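Local coordinates for ssDNA binding protein (Pyrococcus furiosus, PDB 4PSM), which binds single-stranded DNA, probably entrapping it in a system of tunnels that runs between its subunits, at residues A25-K30 with V66-E71; V37-E42 with G73-N78; K45-K50 with L82-Y87. All blocks are in the same frame, centred on the assembly; numbering follows the deposited sequence.

Contact 1 (A25-K30 with V66-E71)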
ATOM      1  N   ALA A  25       6.925  16.405  20.758  1.00 54.53           N
ATOM      2  CA  ALA A  25       7.750  17.001  19.717  1.00 62.26           C
ATOM      3  C   ALA A  25       9.195  17.230  20.165  1.00 62.32           C
ATOM      4  O   ALA A  25      10.131  17.000  19.399  1.00 60.13           O
ATOM      5  CB  ALA A  25       7.122  18.294  19.223  1.00 27.39           C
ATOM      6  N   ILE A  26       9.378  17.667  21.408  1.00 38.63           N
ATOM      7  CA  ILE A  26      10.710  18.029  21.886  1.00 45.59           C
ATOM      8  C   ILE A  26      11.506  16.860  22.476  1.00 57.31           C
ATOM      9  O   ILE A  26      12.727  16.936  22.589  1.00 49.37           O
ATOM     10  CB  ILE A  26      10.662  19.210  22.886  1.00 56.80           C
ATOM     11  CG1 ILE A  26       9.983  18.795  24.194  1.00 57.88           C
ATOM     12  CG2 ILE A  26       9.955  20.415  22.260  1.00 32.04           C
ATOM     13  CD1 ILE A  26       9.697  19.967  25.126  1.00 39.46           C
ATOM     14  N   THR A  27      10.822  15.783  22.849  1.00 28.37           N
ATOM     15  CA  THR A  27      11.508  14.601  23.367  1.00 55.62           C
ATOM     16  C   THR A  27      11.671  13.541  22.281  1.00 61.94           C
ATOM     17  O   THR A  27      12.204  12.465  22.530  1.00 38.33           O
ATOM     18  CB  THR A  27      10.753  13.981  24.552  1.00 37.66           C
ATOM     19  OG1 THR A  27       9.443  13.591  24.127  1.00 34.60           O
ATOM     20  CG2 THR A  27      10.635  14.971  25.685  1.00 39.41           C
ATOM     21  N   ARG A  28      11.200  13.862  21.081  1.00 50.09           N
ATOM     22  CA  ARG A  28      11.253  12.960  19.937  1.00 64.06           C
ATOM     23  C   ARG A  28      12.584  12.213  19.858  1.00 83.42           C
ATOM     24  O   ARG A  28      13.654  12.824  19.826  1.00 54.57           O
ATOM     25  CB  ARG A  28      10.998  13.758  18.656  1.00 55.16           C
ATOM     26  CG  ARG A  28      10.992  12.970  17.360  1.00 39.69           C
ATOM     27  CD  ARG A  28       9.955  11.873  17.331  1.00 62.01           C
ATOM     28  NE  ARG A  28       8.607  12.287  17.555  1.00 43.27           N
ATOM     29  CZ  ARG A  28       7.606  11.641  18.144  1.00 65.08           C
ATOM     30  NH1 ARG A  28       6.459  12.281  18.163  1.00 27.32           N
ATOM     31  NH2 ARG A  28       7.697  10.439  18.709  1.00 60.93           N
ATOM     32  N   GLY A  29      12.512  10.885  19.850  1.00 51.82           N
ATOM     33  CA  GLY A  29      13.702  10.067  19.726  1.00 42.99           C
ATOM     34  C   GLY A  29      14.431   9.867  21.039  1.00 80.44           C
ATOM     35  O   GLY A  29      15.125   8.867  21.234  1.00 72.80           O
ATOM     36  N   LYS A  30      14.274  10.825  21.945  1.00 71.23           N
ATOM     37  CA  LYS A  30      14.950  10.771  23.236  1.00 48.92           C
ATOM     38  C   LYS A  30      14.176   9.934  24.258  1.00 44.84           C
ATOM     39  O   LYS A  30      14.721   9.535  25.283  1.00 40.75           O
ATOM     40  CB  LYS A  30      15.169  12.187  23.780  1.00 59.96           C
ATOM     41  CG  LYS A  30      15.972  13.102  22.869  1.00 84.35           C
ATOM     42  CD  LYS A  30      16.134  14.478  23.491  1.00 96.74           C
ATOM     43  CE  LYS A  30      16.973  15.393  22.613  1.00124.33           C
ATOM     44  NZ  LYS A  30      17.172  16.730  23.242  1.00126.31           N
ATOM     45  N   VAL A  66       7.804  25.154  31.570  1.00 40.41           N
ATOM     46  CA  VAL A  66       8.365  24.293  32.591  1.00 52.81           C
ATOM     47  C   VAL A  66       9.630  23.640  32.071  1.00 38.76           C
ATOM     48  O   VAL A  66       9.658  23.100  30.965  1.00 49.09           O
ATOM     49  CB  VAL A  66       7.358  23.220  33.059  1.00 51.78           C
ATOM     50  CG1 VAL A  66       7.033  22.264  31.926  1.00 43.26           C
ATOM     51  CG2 VAL A  66       7.904  22.469  34.269  1.00 59.03           C
ATOM     52  N   ASP A  67      10.685  23.727  32.868  1.00 54.64           N
ATOM     53  CA  ASP A  67      11.923  23.043  32.557  1.00 62.84           C
ATOM     54  C   ASP A  67      11.825  21.615  33.057  1.00 54.75           C
ATOM     55  O   ASP A  67      11.107  21.323  34.024  1.00 33.26           O
ATOM     56  CB  ASP A  67      13.118  23.757  33.188  1.00 80.70           C
ATOM     57  CG  ASP A  67      13.470  25.042  32.468  1.00133.08           C
ATOM     58  OD1 ASP A  67      14.343  25.004  31.577  1.00178.77           O
ATOM     59  OD2 ASP A  67      12.869  26.088  32.789  1.00110.50           O
ATOM     60  N   PHE A  68      12.528  20.723  32.374  1.00 45.06           N
ATOM     61  CA  PHE A  68      12.537  19.319  32.737  1.00 54.18           C
ATOM     62  C   PHE A  68      13.840  18.718  32.251  1.00 73.08           C
ATOM     63  O   PHE A  68      14.544  19.307  31.431  1.00 48.87           O
ATOM     64  CB  PHE A  68      11.353  18.592  32.098  1.00 39.59           C
ATOM     65  CG  PHE A  68      11.466  18.456  30.604  1.00 79.02           C
ATOM     66  CD1 PHE A  68      11.940  17.284  30.034  1.00 58.55           C
ATOM     67  CD2 PHE A  68      11.111  19.507  29.771  1.00 63.50           C
ATOM     68  CE1 PHE A  68      12.053  17.159  28.658  1.00 58.63           C
ATOM     69  CE2 PHE A  68      11.223  19.387  28.395  1.00 74.30           C
ATOM     70  CZ  PHE A  68      11.692  18.209  27.839  1.00 64.07           C
ATOM     71  N   ASN A  69      14.168  17.547  32.767  1.00 78.80           N
ATOM     72  CA  ASN A  69      15.353  16.854  32.316  1.00 72.53           C
ATOM     73  C   ASN A  69      15.023  15.428  31.932  1.00 77.88           C
ATOM     74  O   ASN A  69      14.094  14.825  32.476  1.00 55.43           O
ATOM     75  CB  ASN A  69      16.433  16.882  33.391  1.00 98.00           C
ATOM     76  CG  ASN A  69      17.686  17.583  32.927  1.00127.95           C
ATOM     77  OD1 ASN A  69      18.539  16.985  32.268  1.00138.80           O
ATOM     78  ND2 ASN A  69      17.808  18.860  33.268  1.00120.37           N
ATOM     79  N   ILE A  70      15.776  14.904  30.976  1.00 52.98           N
ATOM     80  CA  ILE A  70      15.643  13.510  30.599  1.00 63.28           C
ATOM     81  C   ILE A  70      16.783  12.743  31.251  1.00 60.41           C
ATOM     82  O   ILE A  70      17.955  12.991  30.978  1.00 43.93           O
ATOM     83  CB  ILE A  70      15.646  13.337  29.071  1.00 63.79           C
ATOM     84  CG1 ILE A  70      14.540  14.197  28.445  1.00 47.03           C
ATOM     85  CG2 ILE A  70      15.480  11.870  28.696  1.00 71.29           C
ATOM     86  CD1 ILE A  70      14.413  14.045  26.946  1.00 88.38           C
ATOM     87  N   GLU A  71      16.433  11.836  32.152  1.00 63.08           N
ATOM     88  CA  GLU A  71      17.431  11.040  32.841  1.00 41.19           C
ATOM     89  C   GLU A  71      17.059   9.569  32.744  1.00 56.60           C
ATOM     90  O   GLU A  71      16.008   9.159  33.236  1.00 34.05           O
ATOM     91  CB  GLU A  71      17.539  11.472  34.302  1.00 49.09           C
ATOM     92  CG  GLU A  71      18.654  10.781  35.073  1.00124.95           C
ATOM     93  CD  GLU A  71      18.777  11.282  36.499  1.00136.51           C
ATOM     94  OE1 GLU A  71      17.814  11.906  36.996  1.00134.55           O
ATOM     95  OE2 GLU A  71      19.837  11.055  37.122  1.00126.54           O
TER
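CG of Phe-68 occupies the crowded position between its backbone N and carbonyl carbon (chi1 69°), and this carries the ring off strand 61-71 toward the end of helix 15-26. Ile-26 has the same kind of first torsion for CG1 (chi1 68°); with CD1 then anti to CA, the methyl reaches the ring edge near its plane, 3.7 Å from CE2 of Phe-68. Thr-27 approaches obliquely from another direction, its CG2 lying 4.0 Å from both CE1 and CZ of Phe-68, while its OG1 turns back to a hydrogen bond with Leu-23 O. A backbone hydrogen bond from Lys-30 N to Thr-27 O (2.7 Å) closes the turn after the helix. The extended Lys-30 chain crosses Ile-70 at about a right angle, with Lys-30 CB 3.7 Å from Ile-70 CD1. No hydrogen bond joins the two segments, so the 203 Å² of buried surface is held by apolar contact. Arg-28, in the turn, forms a salt bridge with Glu-140 of the second subunit. Within the chain, Ile-26 leans on Leu-5 of strand 4-11, Phe-68 also touches Ile-75 of strand 74-87, and Thr-27 meets Val-36 of helix 33-53.

Contact 2 (V37-E42 with G73-N78)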
ATOM      1  N   VAL A  37       3.525  10.148  27.584  1.00 50.76           N
ATOM      2  CA  VAL A  37       2.145  10.123  28.043  1.00 55.56           C
ATOM      3  C   VAL A  37       2.101  10.171  29.563  1.00 47.85           C
ATOM      4  O   VAL A  37       1.283  10.870  30.155  1.00 53.78           O
ATOM      5  CB  VAL A  37       1.407   8.871  27.540  1.00 38.60           C
ATOM      6  CG1 VAL A  37       0.134   8.628  28.345  1.00 31.38           C
ATOM      7  CG2 VAL A  37       1.091   9.010  26.064  1.00 52.28           C
ATOM      8  N   LYS A  38       3.003   9.426  30.183  1.00 39.14           N
ATOM      9  CA  LYS A  38       3.048   9.314  31.629  1.00 34.15           C
ATOM     10  C   LYS A  38       3.511  10.635  32.257  1.00 45.37           C
ATOM     11  O   LYS A  38       2.915  11.122  33.208  1.00 30.78           O
ATOM     12  CB  LYS A  38       3.970   8.153  32.022  1.00 53.45           C
ATOM     13  CG  LYS A  38       3.939   7.760  33.485  1.00 88.52           C
ATOM     14  CD  LYS A  38       4.888   8.605  34.319  1.00102.31           C
ATOM     15  CE  LYS A  38       5.548   7.768  35.406  1.00119.07           C
ATOM     16  NZ  LYS A  38       4.552   6.966  36.168  1.00113.34           N
ATOM     17  N   ALA A  39       4.570  11.219  31.710  1.00 29.50           N
ATOM     18  CA  ALA A  39       5.108  12.470  32.229  1.00 27.16           C
ATOM     19  C   ALA A  39       4.110  13.621  32.075  1.00 56.39           C
ATOM     20  O   ALA A  39       3.918  14.419  32.986  1.00 39.32           O
ATOM     21  CB  ALA A  39       6.431  12.820  31.543  1.00 23.04           C
ATOM     22  N   ALA A  40       3.479  13.699  30.913  1.00 42.94           N
ATOM     23  CA  ALA A  40       2.532  14.762  30.631  1.00 43.56           C
ATOM     24  C   ALA A  40       1.318  14.628  31.534  1.00 38.08           C
ATOM     25  O   ALA A  40       0.804  15.614  32.050  1.00 53.49           O
ATOM     26  CB  ALA A  40       2.115  14.731  29.154  1.00 36.54           C
ATOM     27  N   GLY A  41       0.859  13.398  31.719  1.00 36.30           N
ATOM     28  CA  GLY A  41      -0.292  13.144  32.567  1.00 34.04           C
ATOM     29  C   GLY A  41      -0.054  13.696  33.959  1.00 43.15           C
ATOM     30  O   GLY A  41      -0.936  14.303  34.555  1.00 46.13           O
ATOM     31  N   GLU A  42       1.156  13.494  34.469  1.00 38.44           N
ATOM     32  CA  GLU A  42       1.518  13.969  35.796  1.00 46.29           C
ATOM     33  C   GLU A  42       1.491  15.497  35.858  1.00 58.42           C
ATOM     34  O   GLU A  42       0.826  16.076  36.706  1.00 35.95           O
ATOM     35  CB  GLU A  42       2.895  13.450  36.196  1.00 37.52           C
ATOM     36  CG  GLU A  42       3.004  11.937  36.258  1.00105.36           C
ATOM     37  CD  GLU A  42       4.383  11.474  36.696  1.00144.99           C
ATOM     38  OE1 GLU A  42       4.579  10.250  36.856  1.00145.92           O
ATOM     39  OE2 GLU A  42       5.272  12.333  36.881  1.00143.80           O
ATOM     40  N   GLY A  73      16.167   8.021  30.104  1.00 58.95           N
ATOM     41  CA  GLY A  73      14.984   7.953  29.267  1.00 44.11           C
ATOM     42  C   GLY A  73      13.699   8.271  30.008  1.00 52.78           C
ATOM     43  O   GLY A  73      12.612   7.920  29.556  1.00 50.28           O
ATOM     44  N   LYS A  74      13.825   8.936  31.153  1.00 46.04           N
ATOM     45  CA  LYS A  74      12.658   9.323  31.946  1.00 68.46           C
ATOM     46  C   LYS A  74      12.565  10.835  32.068  1.00 40.03           C
ATOM     47  O   LYS A  74      13.553  11.504  32.352  1.00 46.17           O
ATOM     48  CB  LYS A  74      12.717   8.702  33.344  1.00 40.60           C
ATOM     49  CG  LYS A  74      12.529   7.200  33.372  1.00 74.70           C
ATOM     50  CD  LYS A  74      11.062   6.836  33.508  1.00 73.94           C
ATOM     51  CE  LYS A  74      10.885   5.339  33.698  1.00113.93           C
ATOM     52  NZ  LYS A  74       9.481   4.986  34.044  1.00109.67           N
ATOM     53  N   ILE A  75      11.375  11.375  31.845  1.00 65.87           N
ATOM     54  CA  ILE A  75      11.173  12.812  31.981  1.00 46.76           C
ATOM     55  C   ILE A  75      10.999  13.182  33.453  1.00 51.71           C
ATOM     56  O   ILE A  75      10.054  12.742  34.112  1.00 38.63           O
ATOM     57  CB  ILE A  75       9.958  13.303  31.160  1.00 66.40           C
ATOM     58  CG1 ILE A  75      10.173  13.023  29.670  1.00 54.80           C
ATOM     59  CG2 ILE A  75       9.722  14.793  31.383  1.00 56.55           C
ATOM     60  CD1 ILE A  75       8.971  13.320  28.812  1.00 36.37           C
ATOM     61  N   VAL A  76      11.928  13.976  33.970  1.00 36.49           N
ATOM     62  CA  VAL A  76      11.825  14.451  35.345  1.00 51.28           C
ATOM     63  C   VAL A  76      11.508  15.945  35.353  1.00 56.54           C
ATOM     64  O   VAL A  76      12.311  16.784  34.938  1.00 46.69           O
ATOM     65  CB  VAL A  76      13.082  14.105  36.202  1.00 70.50           C
ATOM     66  CG1 VAL A  76      13.712  12.794  35.730  1.00 61.67           C
ATOM     67  CG2 VAL A  76      14.097  15.229  36.187  1.00 64.93           C
ATOM     68  N   TRP A  77      10.300  16.273  35.786  1.00 42.46           N
ATOM     69  CA  TRP A  77       9.880  17.658  35.803  1.00 61.46           C
ATOM     70  C   TRP A  77      10.618  18.393  36.906  1.00 62.05           C
ATOM     71  O   TRP A  77      10.983  17.804  37.921  1.00 67.94           O
ATOM     72  CB  TRP A  77       8.370  17.769  36.021  1.00 39.26           C
ATOM     73  CG  TRP A  77       7.546  17.155  34.927  1.00 60.00           C
ATOM     74  CD1 TRP A  77       6.727  16.068  35.028  1.00 30.87           C
ATOM     75  CD2 TRP A  77       7.458  17.599  33.565  1.00 43.59           C
ATOM     76  NE1 TRP A  77       6.130  15.807  33.814  1.00 42.36           N
ATOM     77  CE2 TRP A  77       6.564  16.730  32.900  1.00 55.88           C
ATOM     78  CE3 TRP A  77       8.048  18.645  32.843  1.00 38.99           C
ATOM     79  CZ2 TRP A  77       6.243  16.877  31.552  1.00 33.15           C
ATOM     80  CZ3 TRP A  77       7.735  18.785  31.502  1.00 35.15           C
ATOM     81  CH2 TRP A  77       6.840  17.904  30.870  1.00 45.61           C
ATOM     82  N   ASN A  78      10.860  19.677  36.681  1.00 57.88           N
ATOM     83  CA  ASN A  78      11.314  20.576  37.730  1.00 42.27           C
ATOM     84  C   ASN A  78      10.156  21.493  38.094  1.00 72.84           C
ATOM     85  O   ASN A  78      10.000  22.575  37.524  1.00 38.76           O
ATOM     86  CB  ASN A  78      12.516  21.389  37.258  1.00 37.08           C
ATOM     87  CG  ASN A  78      12.991  22.382  38.298  1.00 86.98           C
ATOM     88  OD1 ASN A  78      12.620  22.302  39.471  1.00 91.74           O
ATOM     89  ND2 ASN A  78      13.820  23.328  37.874  1.00 66.71           N
TER
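Helix 33-53 packs here along strand 74-87, an outermost strand of this chain's three-stranded antiparallel sheet. The two segment axes are 8.6 Å apart at their closest and run nearly alongside each other in the same direction, with a signed crossing angle of -16°. A small residue allows the close approach: Ala-39 points its CB toward the strand and meets Ile-75 at the branch point, CB to CB at 3.6 Å. The methyls CG2 and CD1 of Ile-75 both lie within contact of the same alanine carbon, so Ala-39 CB is received by the whole branched side chain and not by one tip.

Two residues further along the strand, on the same side of the sheet, Trp-77 adds the polar element. Its NE1 donates to Ala-39 O at 2.7 Å, with an N-H...O angle of 152°. The oxygen lies near the indole plane, at the ring edge, yet the donor stands above the carbonyl plane, 51° out of it and not on a lone pair of this helix carbonyl. The bond gives the indole N-H a partner on the buried Ala-39 and probably helps to fix the rotation of the ring. One indole face is covered by Ile-75 CG2, 3.9 Å above the plane and over its centre, and the ring also meets that of Phe-68 at a steep inclination. This is alpha-on-beta layering: Leu-23 of helix 15-26 touches Ile-75, Trp-77 and Ala-40, bringing a second helix to the same layer. Ile-75 N, meanwhile, donates a hydrogen bond to Glu-35 OE2 near the start of helix 33-53. At the margin, a salt bridge within the helix links Lys-38 NZ to Glu-42 OE1 (3.4 Å); the like-charged Lys-74 NZ, 5.7 Å from Lys-38 NZ, has a long, weak ion pair with Glu-35 OE1.

Contact 3 (K45-K50 with L82-Y87)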
ATOM      1  N   LYS A  45      -1.866  16.997  35.646  1.00 40.41           N
ATOM      2  CA  LYS A  45      -2.573  16.804  36.905  1.00 42.90           C
ATOM      3  C   LYS A  45      -2.284  17.996  37.821  1.00 70.66           C
ATOM      4  O   LYS A  45      -3.189  18.603  38.381  1.00 35.07           O
ATOM      5  CB  LYS A  45      -2.122  15.502  37.564  1.00 48.72           C
ATOM      6  CG  LYS A  45      -3.086  14.337  37.405  1.00 60.42           C
ATOM      7  CD  LYS A  45      -4.055  14.259  38.586  1.00107.49           C
ATOM      8  CE  LYS A  45      -3.325  13.975  39.898  1.00112.07           C
ATOM      9  NZ  LYS A  45      -4.252  13.882  41.063  1.00102.17           N
ATOM     10  N   ILE A  46      -1.005  18.327  37.945  1.00 26.57           N
ATOM     11  CA  ILE A  46      -0.549  19.428  38.764  1.00 34.94           C
ATOM     12  C   ILE A  46      -1.078  20.754  38.229  1.00 56.29           C
ATOM     13  O   ILE A  46      -1.625  21.566  38.974  1.00 38.38           O
ATOM     14  CB  ILE A  46       0.986  19.456  38.810  1.00 41.00           C
ATOM     15  CG1 ILE A  46       1.512  18.237  39.573  1.00 49.49           C
ATOM     16  CG2 ILE A  46       1.483  20.753  39.425  1.00 45.55           C
ATOM     17  CD1 ILE A  46       3.019  18.051  39.483  1.00 55.60           C
ATOM     18  N   ILE A  47      -0.925  20.961  36.928  1.00 52.82           N
ATOM     19  CA  ILE A  47      -1.372  22.192  36.299  1.00 41.90           C
ATOM     20  C   ILE A  47      -2.852  22.430  36.578  1.00 58.64           C
ATOM     21  O   ILE A  47      -3.263  23.528  36.952  1.00 38.87           O
ATOM     22  CB  ILE A  47      -1.111  22.155  34.786  1.00 40.87           C
ATOM     23  CG1 ILE A  47       0.395  22.204  34.512  1.00 37.24           C
ATOM     24  CG2 ILE A  47      -1.810  23.300  34.087  1.00 15.87           C
ATOM     25  CD1 ILE A  47       0.743  22.077  33.051  1.00 47.20           C
ATOM     26  N   PHE A  48      -3.651  21.385  36.421  1.00 37.21           N
ATOM     27  CA  PHE A  48      -5.088  21.508  36.583  1.00 39.24           C
ATOM     28  C   PHE A  48      -5.477  21.884  38.001  1.00 44.84           C
ATOM     29  O   PHE A  48      -6.468  22.578  38.206  1.00 30.13           O
ATOM     30  CB  PHE A  48      -5.791  20.214  36.195  1.00 29.38           C
ATOM     31  CG  PHE A  48      -7.281  20.283  36.317  1.00 44.53           C
ATOM     32  CD1 PHE A  48      -8.051  20.728  35.259  1.00 30.93           C
ATOM     33  CD2 PHE A  48      -7.916  19.917  37.494  1.00 29.65           C
ATOM     34  CE1 PHE A  48      -9.428  20.790  35.361  1.00 41.68           C
ATOM     35  CE2 PHE A  48      -9.295  19.986  37.606  1.00 38.07           C
ATOM     36  CZ  PHE A  48     -10.051  20.415  36.532  1.00 31.54           C
ATOM     37  N   GLU A  49      -4.713  21.400  38.976  1.00 27.58           N
ATOM     38  CA  GLU A  49      -4.943  21.776  40.363  1.00 66.83           C
ATOM     39  C   GLU A  49      -4.704  23.274  40.526  1.00 64.62           C
ATOM     40  O   GLU A  49      -5.524  23.974  41.098  1.00 31.41           O
ATOM     41  CB  GLU A  49      -4.036  20.979  41.300  1.00 53.29           C
ATOM     42  CG  GLU A  49      -4.342  19.487  41.337  1.00 99.41           C
ATOM     43  CD  GLU A  49      -3.326  18.700  42.145  1.00131.79           C
ATOM     44  OE1 GLU A  49      -2.173  19.166  42.273  1.00141.37           O
ATOM     45  OE2 GLU A  49      -3.682  17.615  42.652  1.00146.56           O
ATOM     46  N   LYS A  50      -3.586  23.753  39.993  1.00 30.36           N
ATOM     47  CA  LYS A  50      -3.240  25.160  40.047  1.00 40.88           C
ATOM     48  C   LYS A  50      -4.240  26.032  39.295  1.00 51.37           C
ATOM     49  O   LYS A  50      -4.627  27.088  39.784  1.00 51.92           O
ATOM     50  CB  LYS A  50      -1.819  25.384  39.532  1.00 42.29           C
ATOM     51  CG  LYS A  50      -0.786  24.532  40.256  1.00 46.57           C
ATOM     52  CD  LYS A  50       0.575  25.204  40.308  1.00 60.66           C
ATOM     53  CE  LYS A  50       1.419  24.602  41.422  1.00 95.24           C
ATOM     54  NZ  LYS A  50       2.667  25.372  41.669  1.00110.58           N
ATOM     55  N   LEU A  82       7.987  25.714  36.928  1.00 47.65           N
ATOM     56  CA  LEU A  82       6.681  25.826  36.284  1.00 47.20           C
ATOM     57  C   LEU A  82       6.086  27.220  36.400  1.00 64.93           C
ATOM     58  O   LEU A  82       5.922  27.753  37.499  1.00 44.19           O
ATOM     59  CB  LEU A  82       5.688  24.820  36.856  1.00 34.36           C
ATOM     60  CG  LEU A  82       4.292  24.962  36.255  1.00 32.31           C
ATOM     61  CD1 LEU A  82       4.306  24.571  34.783  1.00 32.40           C
ATOM     62  CD2 LEU A  82       3.268  24.153  37.033  1.00 40.98           C
ATOM     63  N   GLU A  83       5.752  27.796  35.253  1.00 77.42           N
ATOM     64  CA  GLU A  83       5.098  29.091  35.201  1.00 42.46           C
ATOM     65  C   GLU A  83       3.779  28.970  34.452  1.00 47.64           C
ATOM     66  O   GLU A  83       3.709  28.380  33.376  1.00 50.73           O
ATOM     67  CB  GLU A  83       6.000  30.128  34.531  1.00 62.30           C
ATOM     68  CG  GLU A  83       7.449  29.683  34.383  1.00125.17           C
ATOM     69  CD  GLU A  83       8.394  30.840  34.118  1.00139.19           C
ATOM     70  OE1 GLU A  83       8.953  30.916  33.004  1.00127.49           O
ATOM     71  OE2 GLU A  83       8.584  31.670  35.032  1.00138.35           O
ATOM     72  N   ILE A  84       2.726  29.511  35.043  1.00 49.77           N
ATOM     73  CA  ILE A  84       1.429  29.547  34.398  1.00 45.61           C
ATOM     74  C   ILE A  84       0.958  30.997  34.270  1.00 68.53           C
ATOM     75  O   ILE A  84       0.417  31.567  35.215  1.00 61.85           O
ATOM     76  CB  ILE A  84       0.375  28.749  35.184  1.00 38.86           C
ATOM     77  CG1 ILE A  84       0.856  27.322  35.442  1.00 34.72           C
ATOM     78  CG2 ILE A  84      -0.951  28.744  34.439  1.00 33.17           C
ATOM     79  CD1 ILE A  84      -0.129  26.490  36.230  1.00 54.93           C
ATOM     80  N   GLU A  85       1.190  31.592  33.106  1.00 41.74           N
ATOM     81  CA  GLU A  85       0.637  32.898  32.793  1.00 37.30           C
ATOM     82  C   GLU A  85      -0.822  32.737  32.411  1.00 50.54           C
ATOM     83  O   GLU A  85      -1.178  31.853  31.634  1.00 44.56           O
ATOM     84  CB  GLU A  85       1.413  33.543  31.652  1.00 32.53           C
ATOM     85  CG  GLU A  85       2.887  33.755  31.959  1.00 64.19           C
ATOM     86  CD  GLU A  85       3.666  34.250  30.756  1.00133.75           C
ATOM     87  OE1 GLU A  85       3.064  34.374  29.670  1.00157.70           O
ATOM     88  OE2 GLU A  85       4.879  34.513  30.894  1.00156.27           O
ATOM     89  N   THR A  86      -1.671  33.588  32.968  1.00 35.31           N
ATOM     90  CA  THR A  86      -3.102  33.500  32.710  1.00 47.46           C
ATOM     91  C   THR A  86      -3.624  34.769  32.043  1.00 26.79           C
ATOM     92  O   THR A  86      -3.099  35.854  32.258  1.00 52.13           O
ATOM     93  CB  THR A  86      -3.889  33.220  34.000  1.00 41.34           C
ATOM     94  OG1 THR A  86      -5.276  33.504  33.785  1.00 79.03           O
ATOM     95  CG2 THR A  86      -3.372  34.090  35.136  1.00 92.82           C
ATOM     96  N   TYR A  87      -4.655  34.623  31.224  1.00 54.92           N
ATOM     97  CA  TYR A  87      -5.237  35.758  30.527  1.00 39.81           C
ATOM     98  C   TYR A  87      -6.748  35.629  30.507  1.00 67.80           C
ATOM     99  O   TYR A  87      -7.291  34.817  29.763  1.00 30.63           O
ATOM    100  CB  TYR A  87      -4.687  35.845  29.108  1.00 29.88           C
ATOM    101  CG  TYR A  87      -3.182  35.918  29.077  1.00 59.18           C
ATOM    102  CD1 TYR A  87      -2.529  37.139  29.079  1.00 46.19           C
ATOM    103  CD2 TYR A  87      -2.412  34.761  29.068  1.00 38.22           C
ATOM    104  CE1 TYR A  87      -1.149  37.211  29.060  1.00 47.80           C
ATOM    105  CE2 TYR A  87      -1.030  34.824  29.052  1.00 43.52           C
ATOM    106  CZ  TYR A  87      -0.407  36.055  29.048  1.00 46.86           C
ATOM    107  OH  TYR A  87       0.964  36.134  29.032  1.00 67.74           O
TER
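Of the flat groups, Phe-48 points away from the strand and Tyr-87 has Glu-85 OE1 at its ring edge, in plane. Tyr-87 OH donates to Glu-85 OE1 at 2.8 Å, meeting that oxygen from above the carboxylate plane, 45° out of it. The tyrosine ring also makes an edge-to-face contact with Phe-9. Tyr-87 packs on Lys-94 of the third subunit and does not touch segment 45-50.

The contact with the helix is aliphatic. Ile-84 keeps CG1 anti to the carbonyl carbon and CD1 anti to CA (chi2 179°), an extended chain whose tip reaches across to the helix. There its CD1 lies 3.9 Å from Lys-50 CB and, more loosely, 4.2 Å from Ile-47 CG2, the two isoleucine chains crossing obliquely. Leu-82, with CG anti to the backbone N (chi1 177°), brings CD2 to 4.3 Å from Ile-47 CG1 and 4.4 Å from Lys-50 CD. Lys-50 thus contributes its methylene chain, extended beyond CG. Ile-47 and Leu-82 both touch Ile-64 of strand 61-71 as well. The alternate residues Leu-82 and Ile-84 meet Ile-47 and Lys-50, about one helical turn apart, as where a helix packs over one face of a beta-sheet; here the sheet is antiparallel.

Overall arrangement
Contacts 2 and 3 join the same two elements, helix 33-53 and strand 74-87, with centres about 16 Å apart; contact 1 joins the end of helix 15-26 and the turn after it to the adjacent strand 61-71. Contact 2 is the buried one, and it alone has a hydrogen bond across its segments. Contacts 1 and 3 are partly buried and purely apolar across, each with the aliphatic part of a lysine at its margin. Contacts 1 and 2, about 9 Å between centres, merge through the hairpin: Asn-69 O lies 2.8 Å from Val-76 N, a probable hydrogen bond. Contact 3 meets contact 1 by packing, where Val-66 CB lies 3.8 Å from Leu-82 CD1.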